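Local coordinates for protein L-talarate/galactarate dehydratase (Salmonella typhimurium, PDB 2PP3) that catalyses the magnesium-dependent dehydration of L-talarate and galactarate to 5-keto-4-deoxy-D-glucarate, and the epimerization of L-talarate to galactarate, at residues I249-P254 and T272-G277. The protein carries 1 engineered substitution. Numbering follows the deposited sequence.
Sequences IWIEEP and TPIATG. With MG (magnesium ion), chain F.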
loop_
_atom_site.group_PDB
_atom_site.type_symbol
_atom_site.label_atom_id
_atom_site.label_comp_id
_atom_site.label_asym_id
_atom_site.label_seq_id
_atom_site.Cartn_x
_atom_site.Cartn_y
_atom_site.Cartn_z
ATOM N N ILE B 249 -18.669 -11.989 19.599
ATOM C CA ILE B 249 -17.917 -11.793 18.372
ATOM C C ILE B 249 -16.442 -11.711 18.759
ATOM O O ILE B 249 -15.570 -12.132 17.995
ATOM C CB ILE B 249 -18.331 -10.492 17.670
ATOM C CG1 ILE B 249 -19.835 -10.529 17.353
ATOM C CG2 ILE B 249 -17.506 -10.306 16.412
ATOM C CD1 ILE B 249 -20.247 -11.660 16.412
ATOM N N TRP B 250 -16.168 -11.165 19.946
ATOM C CA TRP B 250 -14.801 -11.059 20.445
ATOM C C TRP B 250 -14.718 -10.558 21.884
ATOM O O TRP B 250 -15.690 -10.034 22.427
ATOM C CB TRP B 250 -13.953 -10.140 19.535
ATOM C CG TRP B 250 -14.240 -8.645 19.628
ATOM C CD1 TRP B 250 -14.148 -7.848 20.746
ATOM C CD2 TRP B 250 -14.592 -7.771 18.547
ATOM N NE1 TRP B 250 -14.415 -6.539 20.422
ATOM C CE2 TRP B 250 -14.689 -6.462 19.081
ATOM C CE3 TRP B 250 -14.831 -7.964 17.179
ATOM C CZ2 TRP B 250 -15.017 -5.349 18.291
ATOM C CZ3 TRP B 250 -15.158 -6.852 16.388
ATOM C CH2 TRP B 250 -15.247 -5.563 16.951
ATOM N N ILE B 251 -13.553 -10.756 22.498
ATOM C CA ILE B 251 -13.269 -10.276 23.854
ATOM C C ILE B 251 -12.165 -9.261 23.601
ATOM O O ILE B 251 -11.080 -9.613 23.140
ATOM C CB ILE B 251 -12.684 -11.366 24.783
ATOM C CG1 ILE B 251 -13.653 -12.542 24.912
ATOM C CG2 ILE B 251 -12.393 -10.762 26.157
ATOM C CD1 ILE B 251 -14.951 -12.184 25.563
ATOM N N GLU B 252 -12.437 -8.005 23.906
ATOM C CA GLU B 252 -11.479 -6.950 23.651
ATOM C C GLU B 252 -10.594 -6.595 24.840
ATOM O O GLU B 252 -11.050 -6.557 25.980
ATOM C CB GLU B 252 -12.237 -5.715 23.182
ATOM C CG GLU B 252 -11.364 -4.593 22.700
ATOM C CD GLU B 252 -12.158 -3.559 21.943
ATOM O OE1 GLU B 252 -13.189 -3.928 21.336
ATOM O OE2 GLU B 252 -11.743 -2.388 21.933
ATOM N N GLU B 253 -9.325 -6.330 24.553
ATOM C CA GLU B 253 -8.355 -5.951 25.573
ATOM C C GLU B 253 -8.558 -6.624 26.936
ATOM O O GLU B 253 -8.801 -5.956 27.942
ATOM C CB GLU B 253 -8.361 -4.428 25.750
ATOM C CG GLU B 253 -7.819 -3.665 24.549
ATOM C CD GLU B 253 -7.180 -2.333 24.933
ATOM O OE1 GLU B 253 -7.913 -1.360 25.231
ATOM O OE2 GLU B 253 -5.930 -2.263 24.941
ATOM N N PRO B 254 -8.457 -7.959 26.987
ATOM C CA PRO B 254 -8.643 -8.610 28.283
ATOM C C PRO B 254 -7.468 -8.359 29.229
ATOM O O PRO B 254 -7.629 -8.417 30.447
ATOM C CB PRO B 254 -8.791 -10.082 27.908
ATOM C CG PRO B 254 -7.918 -10.197 26.685
ATOM C CD PRO B 254 -8.279 -8.954 25.915
ATOM N N THR B 272 -13.521 -18.216 21.310
ATOM C CA THR B 272 -13.992 -16.851 21.126
ATOM C C THR B 272 -12.810 -16.005 20.680
ATOM O O THR B 272 -11.721 -16.100 21.247
ATOM C CB THR B 272 -14.519 -16.247 22.430
ATOM O OG1 THR B 272 -15.612 -17.033 22.916
ATOM C CG2 THR B 272 -14.977 -14.806 22.198
ATOM N N PRO B 273 -13.003 -15.177 19.648
ATOM C CA PRO B 273 -11.898 -14.339 19.182
ATOM C C PRO B 273 -11.456 -13.342 20.247
ATOM O O PRO B 273 -12.244 -12.938 21.107
ATOM C CB PRO B 273 -12.487 -13.645 17.953
ATOM C CG PRO B 273 -13.449 -14.675 17.427
ATOM C CD PRO B 273 -14.127 -15.142 18.696
ATOM N N ILE B 274 -10.185 -12.960 20.182
ATOM C CA ILE B 274 -9.618 -11.993 21.111
ATOM C C ILE B 274 -9.200 -10.804 20.267
ATOM O O ILE B 274 -8.576 -10.976 19.226
ATOM C CB ILE B 274 -8.374 -12.561 21.839
ATOM C CG1 ILE B 274 -8.794 -13.705 22.758
ATOM C CG2 ILE B 274 -7.670 -11.450 22.633
ATOM C CD1 ILE B 274 -9.822 -13.304 23.789
ATOM N N ALA B 275 -9.552 -9.604 20.722
ATOM C CA ALA B 275 -9.230 -8.372 20.015
ATOM C C ALA B 275 -8.397 -7.427 20.871
ATOM O O ALA B 275 -8.586 -7.347 22.088
ATOM C CB ALA B 275 -10.518 -7.671 19.594
ATOM N N THR B 276 -7.476 -6.708 20.233
ATOM C CA THR B 276 -6.651 -5.745 20.950
ATOM C C THR B 276 -5.884 -4.842 19.989
ATOM O O THR B 276 -5.867 -5.076 18.777
ATOM C CB THR B 276 -5.639 -6.452 21.885
ATOM O OG1 THR B 276 -5.078 -5.496 22.796
ATOM C CG2 THR B 276 -4.508 -7.078 21.073
ATOM N N GLY B 277 -5.283 -3.785 20.533
ATOM C CA GLY B 277 -4.493 -2.887 19.710
ATOM C C GLY B 277 -4.803 -1.399 19.734
ATOM O O GLY B 277 -3.969 -0.598 19.318
HETATM MG MG MG F . -11.945 -0.743 23.548
HETATM O O HOH W 1 -5.243 -5.035 25.362
HETATM O O HOH W 2 -4.345 -1.969 22.975
HETATM O O HOH W 3 -10.408 -1.456 24.929
#
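Ala275 presses its CB over one face of the Trp250 indole, 3.9 Å from the centroid of the five-membered ring, while the NE1 of that same ring holds a carboxylate that binds the metal. The CH-pi contact sits between two neighbouring parallel strands of the (beta/alpha)-barrel domain of the enolase superfamily, 251-252 and 274-276, joined through helix 260-269 in a beta-alpha-beta unit. Three backbone hydrogen bonds stitch the pair: Ile251 N to Pro273 O, Ala275 N to Ile251 O at 2.9 Å and almost straight (174°), and Glu253 N to Ala275 O. The example illustrates how a barrel strand divides its labour between its two sides. Ile251 and Ile274 share the face turned away from Glu252 and Ala275, Ile274 packing on His263 of helix 260-269; CD1 of Ile274 reaches CB of Ile251 at 3.6 Å and the CG2 of Thr272 meets CG1 of Ile251 crosswise. Glu252 and Ala275 point into the barrel. With CG anti to its backbone N (chi1 -172°) and the chain extended beyond, Glu252 carries its carboxylate out to the magnesium ion, which Asp226 and Glu278 also bind. The Trp250 NE1 donates to the anti lone pair of Glu252 OE1 at 3.0 Å, tilted from the indole plane; Lys195, a substrate-binding residue, adds a salt bridge and Gln299 a hydrogen bond to the same oxygen, so the carboxylate's rotation is restrained while OE2 binds the metal. Farther along, Glu253 acts through water: one molecule links its OE2 to Thr276 OG1, accepting a hydrogen bond from that hydroxyl, 2.6 Å from the water oxygen. Another lies within hydrogen-bonding reach of Glu253 OE1; its oxygen sits 2.2 Å from the magnesium ion, and Glu252 OE2 binds the same ion at 2.3 Å.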